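Local coordinates for protein ORF 37 (Human herpesvirus 8 type M, PDB 3FHD) that cuts double- and single-stranded DNA as a metal-dependent exonuclease and endonuclease, processing branched viral DNA so that unit-length genomes can be packaged, at residues D243-V248 / C262-I267; S404-Y409 / P422-A427. One frame throughout, in Å; residues are numbered along the deposited sequence.

Contact 1. Residues D243-V248 / C262-I267; sequences DFAANV and CKVYEI. With MG (magnesium ion), chain E.
Asp243 and Glu266 bring their carboxylates together over one magnesium ion, their planes 59° apart, each giving one oxygen to the metal. Asp243 OD2 and Glu266 OE2 both lie 2.4 Å from the magnesium ion, and the backbone O of Ile267 is a third ligand. The Glu266 chain starts away from the neighbouring strand and bends at its second torsion (chi2 54°), which turns CD back toward the aspartate. Lys268 NZ is hydrogen-bonded to Glu266 OE2, and Gln402 NE2 to OE1. Asp243 OD2 has a second task: its anti lone pair, the one away from OD1, accepts the N-H of Ile267 at 2.7 Å from N to OD2. Metal and amide together fix the rotation of this carboxylate.

Beyond the metal the segments run antiparallel, with Phe244 and Tyr265 as a hydrogen-bonded pair. Their side chains lie side by side and point the same way, yet the rings meet as an offset edge-to-face pair, planes at 62°, with Phe244 CD2 3.6 Å from Tyr265 CD2. Phe244 rests on Leu213 and Ala214 of helix 203-217, where a purely apolar ring fits, whereas the hydroxyl of Tyr265 is hydrogen-bonded to His218 NE2. Ala246 pairs with Lys263 through two backbone bonds, its N lying 2.9 Å from Lys263 O. On the other face of the sheet Ala245 faces Val264 as a non-hydrogen-bonded pair, CA atoms 4.5 Å apart, the alanine methyl lying against Val264 CG2.

Asp243 and the Glu266-Lys268 run supply the elements of a PD-(D/E)XK nuclease motif. Oxygens OD2 of Asp243 and OE2 of Glu266, 3.0 Å apart, would probably repel one another without the magnesium ion and Lys268 nearby, consistent with a site built to hold magnesium for phosphodiester cleavage.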
ATOM      1  N   ASP A 243       4.102   3.570   0.396  1.00 19.05           N
ATOM      2  CA  ASP A 243       4.716   4.280   1.532  1.00 18.03           C
ATOM      3  C   ASP A 243       5.745   5.300   1.034  1.00 18.20           C
ATOM      4  O   ASP A 243       5.737   6.444   1.483  1.00 19.23           O
ATOM      5  CB  ASP A 243       5.385   3.295   2.501  1.00 18.06           C
ATOM      6  CG  ASP A 243       4.400   2.335   3.145  1.00 21.97           C
ATOM      7  OD1 ASP A 243       3.183   2.571   3.066  1.00 24.12           O
ATOM      8  OD2 ASP A 243       4.840   1.348   3.740  1.00 21.10           O
ATOM      9  N   PHE A 244       6.648   4.878   0.154  1.00 16.82           N
ATOM     10  CA  PHE A 244       7.769   5.723  -0.300  1.00 16.81           C
ATOM     11  C   PHE A 244       8.285   5.269  -1.657  1.00 17.33           C
ATOM     12  O   PHE A 244       8.322   4.072  -1.915  1.00 16.75           O
ATOM     13  CB  PHE A 244       8.912   5.587   0.723  1.00 16.40           C
ATOM     14  CG  PHE A 244      10.154   6.354   0.359  1.00 18.32           C
ATOM     15  CD1 PHE A 244      10.250   7.713   0.606  1.00 20.34           C
ATOM     16  CD2 PHE A 244      11.229   5.711  -0.246  1.00 16.00           C
ATOM     17  CE1 PHE A 244      11.445   8.425   0.241  1.00 18.65           C
ATOM     18  CE2 PHE A 244      12.388   6.409  -0.618  1.00 18.66           C
ATOM     19  CZ  PHE A 244      12.497   7.757  -0.360  1.00 19.73           C
ATOM     20  N   ALA A 245       8.725   6.215  -2.505  1.00 17.59           N
ATOM     21  CA  ALA A 245       9.391   5.869  -3.757  1.00 19.46           C
ATOM     22  C   ALA A 245      10.497   6.857  -4.064  1.00 20.24           C
ATOM     23  O   ALA A 245      10.384   8.071  -3.783  1.00 20.07           O
ATOM     24  CB  ALA A 245       8.400   5.793  -4.899  1.00 19.03           C
ATOM     25  N   ALA A 246      11.569   6.330  -4.630  1.00 21.80           N
ATOM     26  CA  ALA A 246      12.677   7.166  -5.099  1.00 23.63           C
ATOM     27  C   ALA A 246      12.655   7.207  -6.634  1.00 25.74           C
ATOM     28  O   ALA A 246      12.255   6.229  -7.281  1.00 25.33           O
ATOM     29  CB  ALA A 246      14.010   6.618  -4.557  1.00 24.13           C
ATOM     30  N   ASN A 247      13.050   8.341  -7.221  1.00 28.87           N
ATOM     31  CA  ASN A 247      12.857   8.615  -8.685  1.00 31.22           C
ATOM     32  C   ASN A 247      11.400   8.735  -9.169  1.00 32.48           C
ATOM     33  O   ASN A 247      11.028   8.173 -10.206  1.00 33.32           O
ATOM     34  CB  ASN A 247      13.576   7.574  -9.564  1.00 31.55           C
ATOM     35  CG  ASN A 247      15.089   7.589  -9.396  1.00 33.26           C
ATOM     36  OD1 ASN A 247      15.822   7.901 -10.338  1.00 35.52           O
ATOM     37  ND2 ASN A 247      15.563   7.226  -8.212  1.00 34.20           N
ATOM     38  N   VAL A 248      10.561   9.427  -8.407  1.00 34.28           N
ATOM     39  CA  VAL A 248       9.151   9.613  -8.765  1.00 35.29           C
ATOM     40  C   VAL A 248       8.864  11.081  -8.553  1.00 36.90           C
ATOM     41  O   VAL A 248       9.307  11.663  -7.561  1.00 37.39           O
ATOM     42  CB  VAL A 248       8.159   8.755  -7.921  1.00 35.81           C
ATOM     43  CG1 VAL A 248       6.682   8.963  -8.392  1.00 34.50           C
ATOM     44  CG2 VAL A 248       8.509   7.279  -8.014  1.00 35.75           C
ATOM     45  N   CYS A 262      12.173   3.608 -11.190  1.00 26.49           N
ATOM     46  CA  CYS A 262      11.973   4.095  -9.817  1.00 25.73           C
ATOM     47  C   CYS A 262      12.220   2.945  -8.824  1.00 23.84           C
ATOM     48  O   CYS A 262      12.298   1.780  -9.222  1.00 23.27           O
ATOM     49  CB  CYS A 262      10.571   4.675  -9.662  1.00 26.07           C
ATOM     50  SG  CYS A 262       9.293   3.501  -9.971  1.00 30.47           S
ATOM     51  N   LYS A 263      12.393   3.277  -7.546  1.00 22.39           N
ATOM     52  CA  LYS A 263      12.581   2.269  -6.510  1.00 20.63           C
ATOM     53  C   LYS A 263      11.418   2.410  -5.538  1.00 19.83           C
ATOM     54  O   LYS A 263      11.188   3.482  -5.001  1.00 19.83           O
ATOM     55  CB  LYS A 263      13.908   2.449  -5.783  1.00 20.69           C
ATOM     56  CG  LYS A 263      15.164   2.139  -6.635  1.00 21.78           C
ATOM     57  CD  LYS A 263      16.442   2.270  -5.797  1.00 21.75           C
ATOM     58  CE  LYS A 263      17.699   1.817  -6.554  1.00 22.81           C
ATOM     59  NZ  LYS A 263      17.574   0.395  -7.011  1.00 24.79           N
ATOM     60  N   VAL A 264      10.664   1.346  -5.354  1.00 17.97           N
ATOM     61  CA  VAL A 264       9.447   1.442  -4.520  1.00 17.26           C
ATOM     62  C   VAL A 264       9.664   0.702  -3.187  1.00 17.44           C
ATOM     63  O   VAL A 264      10.059  -0.471  -3.188  1.00 16.52           O
ATOM     64  CB  VAL A 264       8.171   0.955  -5.303  1.00 17.37           C
ATOM     65  CG1 VAL A 264       6.929   0.988  -4.404  1.00 18.71           C
ATOM     66  CG2 VAL A 264       7.978   1.807  -6.589  1.00 18.32           C
ATOM     67  N   TYR A 265       9.356   1.356  -2.050  1.00 16.95           N
ATOM     68  CA  TYR A 265       9.538   0.726  -0.724  1.00 17.29           C
ATOM     69  C   TYR A 265       8.242   0.614   0.108  1.00 16.53           C
ATOM     70  O   TYR A 265       7.500   1.601   0.248  1.00 17.16           O
ATOM     71  CB  TYR A 265      10.574   1.489   0.137  1.00 17.40           C
ATOM     72  CG  TYR A 265      11.976   1.650  -0.427  1.00 18.78           C
ATOM     73  CD1 TYR A 265      13.063   1.005   0.163  1.00 16.21           C
ATOM     74  CD2 TYR A 265      12.223   2.501  -1.519  1.00 17.98           C
ATOM     75  CE1 TYR A 265      14.363   1.179  -0.352  1.00 21.00           C
ATOM     76  CE2 TYR A 265      13.504   2.691  -2.019  1.00 19.58           C
ATOM     77  CZ  TYR A 265      14.568   2.027  -1.439  1.00 19.28           C
ATOM     78  OH  TYR A 265      15.831   2.195  -1.951  1.00 21.71           O
ATOM     79  N   GLU A 266       7.952  -0.595   0.585  1.00 16.33           N
ATOM     80  CA  GLU A 266       6.924  -0.830   1.576  1.00 17.73           C
ATOM     81  C   GLU A 266       7.608  -0.826   2.973  1.00 17.95           C
ATOM     82  O   GLU A 266       8.509  -1.602   3.205  1.00 18.78           O
ATOM     83  CB  GLU A 266       6.226  -2.159   1.293  1.00 18.48           C
ATOM     84  CG  GLU A 266       5.229  -2.620   2.347  1.00 20.00           C
ATOM     85  CD  GLU A 266       4.138  -1.587   2.693  1.00 24.66           C
ATOM     86  OE1 GLU A 266       3.556  -0.896   1.801  1.00 24.28           O
ATOM     87  OE2 GLU A 266       3.820  -1.510   3.889  1.00 26.70           O
ATOM     88  N   ILE A 267       7.150   0.037   3.871  1.00 16.65           N
ATOM     89  CA  ILE A 267       7.817   0.236   5.171  1.00 18.83           C
ATOM     90  C   ILE A 267       7.103  -0.573   6.262  1.00 18.88           C
ATOM     91  O   ILE A 267       5.888  -0.547   6.326  1.00 17.40           O
ATOM     92  CB  ILE A 267       7.876   1.750   5.519  1.00 19.91           C
ATOM     93  CG1 ILE A 267       8.878   2.458   4.609  1.00 20.71           C
ATOM     94  CG2 ILE A 267       8.211   1.994   7.039  1.00 18.30           C
ATOM     95  CD1 ILE A 267       8.663   3.932   4.493  1.00 22.99           C
TER
HETATM   96 MG    MG E 490       3.769   0.197   5.546  1.00 21.55          MG
HETATM   97  O   HOH W   1       4.875   0.945  -0.622  1.00 24.70           O
HETATM   98  O   HOH W   2       1.297   0.043   4.170  1.00 43.69           O

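Contact 2. Residues S404-Y409 / P422-A427; sequences SIVEEY and PKYYIA
Glu407 reaches from helix 394-412 to the phenol of Tyr424 on the adjoining strand, and this polar meeting is the main link between the two segments. Tyr424 OH donates to Glu407 OE2 across 2.7 Å. The carboxylate and ring planes stand 57° apart; the hydroxyl approaches OE2 from above the carboxylate, 37° out of its plane, while OE2 itself lies near the plane of the ring, at its edge and 3.4 Å from Tyr424 CE2. Glutamate suits the place because its chain, extended beyond CG with CD roughly anti to CA (chi2 157°), spans the gap between the helix and segment 422-427, where the nearest CA atoms, of Glu407 and Pro422, are 7.9 Å apart. The other carboxylate oxygen, OE1, forms a salt bridge with Lys471 of helix 468-489.

The van der Waals packing is lighter. Val406, which points toward the strand, slides past Tyr424 in the opposite direction, and its CG1 comes within 3.9 Å of Tyr424 OH. The same methyl makes the apolar pair of the contact, 4.3 Å from Pro422 CG. A branched residue and a compact ring suit this buried spot, where Pro422 also touches Ile410 one turn further along the helix and Cys262 of the neighbouring strand 262-269. Tyr424 lies between helix and sheet, its side chain touching Val399 and Ser403 of the helix as well as Val264 of the neighbouring strand.

Tyrosine thus serves both kinds of contact, its ring packing in the core and its hydroxyl meeting the acid. With the phenol on one oxygen and the lysine on the other, Glu407 would be expected to remain ionised, and through it the strand, helix 394-412 and helix 468-489 are joined, with the Tyr424 side chain about 13 Å from the magnesium ion.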
ATOM      1  N   SER A 404       2.054  -4.426  -9.466  1.00 16.07           N
ATOM      2  CA  SER A 404       1.093  -4.529 -10.567  1.00 16.94           C
ATOM      3  C   SER A 404       0.440  -3.165 -10.862  1.00 16.40           C
ATOM      4  O   SER A 404       0.297  -2.786 -12.050  1.00 14.77           O
ATOM      5  CB  SER A 404       0.001  -5.548 -10.198  1.00 18.25           C
ATOM      6  OG  SER A 404       0.595  -6.840 -10.146  1.00 26.83           O
ATOM      7  N   ILE A 405       0.083  -2.434  -9.800  1.00 14.75           N
ATOM      8  CA  ILE A 405      -0.531  -1.112  -9.954  1.00 15.57           C
ATOM      9  C   ILE A 405       0.479  -0.087 -10.468  1.00 15.32           C
ATOM     10  O   ILE A 405       0.171   0.660 -11.401  1.00 15.76           O
ATOM     11  CB  ILE A 405      -1.252  -0.590  -8.700  1.00 16.84           C
ATOM     12  CG1 ILE A 405      -2.468  -1.485  -8.338  1.00 17.97           C
ATOM     13  CG2 ILE A 405      -1.599   0.944  -8.843  1.00 15.07           C
ATOM     14  CD1 ILE A 405      -3.494  -1.598  -9.444  1.00 18.38           C
ATOM     15  N   VAL A 406       1.675  -0.055  -9.885  1.00 15.01           N
ATOM     16  CA  VAL A 406       2.753   0.826 -10.407  1.00 15.19           C
ATOM     17  C   VAL A 406       3.035   0.597 -11.903  1.00 16.10           C
ATOM     18  O   VAL A 406       3.201   1.537 -12.696  1.00 15.41           O
ATOM     19  CB  VAL A 406       4.069   0.677  -9.582  1.00 14.91           C
ATOM     20  CG1 VAL A 406       5.209   1.396 -10.290  1.00 15.95           C
ATOM     21  CG2 VAL A 406       3.915   1.286  -8.213  1.00 17.05           C
ATOM     22  N   GLU A 407       3.158  -0.675 -12.295  1.00 15.17           N
ATOM     23  CA  GLU A 407       3.452  -1.014 -13.690  1.00 16.78           C
ATOM     24  C   GLU A 407       2.316  -0.731 -14.676  1.00 16.10           C
ATOM     25  O   GLU A 407       2.570  -0.348 -15.825  1.00 16.08           O
ATOM     26  CB  GLU A 407       3.977  -2.447 -13.782  1.00 16.55           C
ATOM     27  CG  GLU A 407       5.409  -2.530 -13.219  1.00 21.30           C
ATOM     28  CD  GLU A 407       5.815  -3.917 -12.747  1.00 29.03           C
ATOM     29  OE1 GLU A 407       5.162  -4.913 -13.180  1.00 31.24           O
ATOM     30  OE2 GLU A 407       6.787  -4.000 -11.938  1.00 26.90           O
ATOM     31  N   GLU A 408       1.085  -0.879 -14.203  1.00 17.14           N
ATOM     32  CA  GLU A 408      -0.126  -0.449 -14.935  1.00 17.55           C
ATOM     33  C   GLU A 408      -0.100   1.061 -15.235  1.00 16.50           C
ATOM     34  O   GLU A 408      -0.306   1.453 -16.382  1.00 16.73           O
ATOM     35  CB  GLU A 408      -1.383  -0.847 -14.129  1.00 16.57           C
ATOM     36  CG  GLU A 408      -2.778  -0.557 -14.804  1.00 18.59           C
ATOM     37  CD  GLU A 408      -3.941  -0.974 -13.867  1.00 21.22           C
ATOM     38  OE1 GLU A 408      -3.662  -1.648 -12.869  1.00 29.08           O
ATOM     39  OE2 GLU A 408      -5.135  -0.644 -14.103  1.00 27.82           O
ATOM     40  N   TYR A 409       0.181   1.890 -14.227  1.00 15.26           N
ATOM     41  CA  TYR A 409       0.248   3.352 -14.404  1.00 14.92           C
ATOM     42  C   TYR A 409       1.406   3.747 -15.357  1.00 14.60           C
ATOM     43  O   TYR A 409       1.227   4.556 -16.261  1.00 13.83           O
ATOM     44  CB  TYR A 409       0.437   4.040 -13.046  1.00 15.99           C
ATOM     45  CG  TYR A 409      -0.833   4.263 -12.222  1.00 14.94           C
ATOM     46  CD1 TYR A 409      -1.201   5.563 -11.825  1.00 15.77           C
ATOM     47  CD2 TYR A 409      -1.674   3.214 -11.872  1.00 17.03           C
ATOM     48  CE1 TYR A 409      -2.362   5.789 -11.040  1.00 17.01           C
ATOM     49  CE2 TYR A 409      -2.869   3.436 -11.109  1.00 14.78           C
ATOM     50  CZ  TYR A 409      -3.205   4.733 -10.701  1.00 14.89           C
ATOM     51  OH  TYR A 409      -4.337   4.978  -9.914  1.00 15.95           O
ATOM     52  N   PRO A 422      10.743  -1.067 -12.663  1.00 20.94           N
ATOM     53  CA  PRO A 422      11.021  -0.618 -11.295  1.00 20.44           C
ATOM     54  C   PRO A 422      11.530  -1.761 -10.404  1.00 19.49           C
ATOM     55  O   PRO A 422      11.380  -2.936 -10.755  1.00 18.77           O
ATOM     56  CB  PRO A 422       9.668  -0.103 -10.820  1.00 20.57           C
ATOM     57  CG  PRO A 422       8.927   0.233 -12.119  1.00 21.54           C
ATOM     58  CD  PRO A 422       9.340  -0.873 -13.042  1.00 21.59           C
ATOM     59  N   LYS A 423      12.193  -1.400  -9.303  1.00 18.67           N
ATOM     60  CA  LYS A 423      12.615  -2.350  -8.278  1.00 17.72           C
ATOM     61  C   LYS A 423      11.848  -2.103  -6.968  1.00 16.92           C
ATOM     62  O   LYS A 423      11.536  -0.952  -6.648  1.00 15.07           O
ATOM     63  CB  LYS A 423      14.136  -2.259  -8.052  1.00 18.77           C
ATOM     64  CG  LYS A 423      14.957  -2.466  -9.300  1.00 19.49           C
ATOM     65  CD  LYS A 423      15.076  -3.936  -9.683  1.00 26.74           C
ATOM     66  CE  LYS A 423      15.934  -4.130 -10.940  1.00 29.50           C
ATOM     67  NZ  LYS A 423      15.296  -3.598 -12.221  1.00 32.07           N
ATOM     68  N   TYR A 424      11.549  -3.192  -6.254  1.00 16.46           N
ATOM     69  CA  TYR A 424      10.679  -3.204  -5.043  1.00 15.98           C
ATOM     70  C   TYR A 424      11.443  -3.698  -3.831  1.00 15.58           C
ATOM     71  O   TYR A 424      12.334  -4.566  -3.943  1.00 13.02           O
ATOM     72  CB  TYR A 424       9.413  -4.052  -5.273  1.00 18.00           C
ATOM     73  CG  TYR A 424       8.675  -3.568  -6.489  1.00 19.62           C
ATOM     74  CD1 TYR A 424       7.803  -2.461  -6.412  1.00 16.10           C
ATOM     75  CD2 TYR A 424       8.933  -4.153  -7.746  1.00 17.43           C
ATOM     76  CE1 TYR A 424       7.186  -1.982  -7.576  1.00 21.66           C
ATOM     77  CE2 TYR A 424       8.307  -3.683  -8.904  1.00 19.59           C
ATOM     78  CZ  TYR A 424       7.456  -2.599  -8.818  1.00 20.00           C
ATOM     79  OH  TYR A 424       6.846  -2.163  -9.982  1.00 23.44           O
ATOM     80  N   TYR A 425      11.108  -3.136  -2.675  1.00 16.20           N
ATOM     81  CA  TYR A 425      11.802  -3.446  -1.417  1.00 16.42           C
ATOM     82  C   TYR A 425      10.844  -3.402  -0.243  1.00 16.90           C
ATOM     83  O   TYR A 425       9.836  -2.669  -0.256  1.00 16.82           O
ATOM     84  CB  TYR A 425      12.907  -2.420  -1.135  1.00 16.58           C
ATOM     85  CG  TYR A 425      13.899  -2.226  -2.275  1.00 17.71           C
ATOM     86  CD1 TYR A 425      15.049  -3.014  -2.379  1.00 15.66           C
ATOM     87  CD2 TYR A 425      13.665  -1.264  -3.243  1.00 15.72           C
ATOM     88  CE1 TYR A 425      15.961  -2.826  -3.448  1.00 15.28           C
ATOM     89  CE2 TYR A 425      14.535  -1.061  -4.291  1.00 17.94           C
ATOM     90  CZ  TYR A 425      15.684  -1.839  -4.399  1.00 16.74           C
ATOM     91  OH  TYR A 425      16.519  -1.601  -5.468  1.00 20.88           O
ATOM     92  N   ILE A 426      11.160  -4.198   0.779  1.00 17.56           N
ATOM     93  CA  ILE A 426      10.573  -3.990   2.086  1.00 17.32           C
ATOM     94  C   ILE A 426      11.649  -3.345   2.949  1.00 18.32           C
ATOM     95  O   ILE A 426      12.765  -3.868   3.059  1.00 17.65           O
ATOM     96  CB  ILE A 426      10.078  -5.286   2.713  1.00 18.39           C
ATOM     97  CG1 ILE A 426       8.906  -5.858   1.893  1.00 19.56           C
ATOM     98  CG2 ILE A 426       9.659  -5.059   4.184  1.00 17.58           C
ATOM     99  CD1 ILE A 426       8.689  -7.378   2.122  1.00 20.75           C
ATOM    100  N   ALA A 427      11.295  -2.194   3.537  1.00 17.84           N
ATOM    101  CA  ALA A 427      12.180  -1.460   4.444  1.00 18.73           C
ATOM    102  C   ALA A 427      11.691  -1.656   5.884  1.00 19.29           C
ATOM    103  O   ALA A 427      10.648  -1.149   6.250  1.00 20.50           O
ATOM    104  CB  ALA A 427      12.184  -0.002   4.098  1.00 17.67           C
TER

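How the contacts relate
From the N terminus the chain first passes strand 244-245, turns a corner at Ala246 and Asn247, makes strands 248-250 and 256-259 and returns through 262-267; contact 1 closes this excursion at the edge of the central mixed sheet. Much later, helix 394-412 leads through a short connection into strand 423-432, and contact 2 closes that loop. The two are in series, neither nested nor crossed. They join laterally because strands 262-269 and 423-432 are parallel neighbours: Val264 N lies 2.8 Å from Lys423 O, and Val264 packs on Tyr424. The metal-bearing strand is thus linked through its neighbour to helix 394-412, which also supplies Gln402 to Glu266.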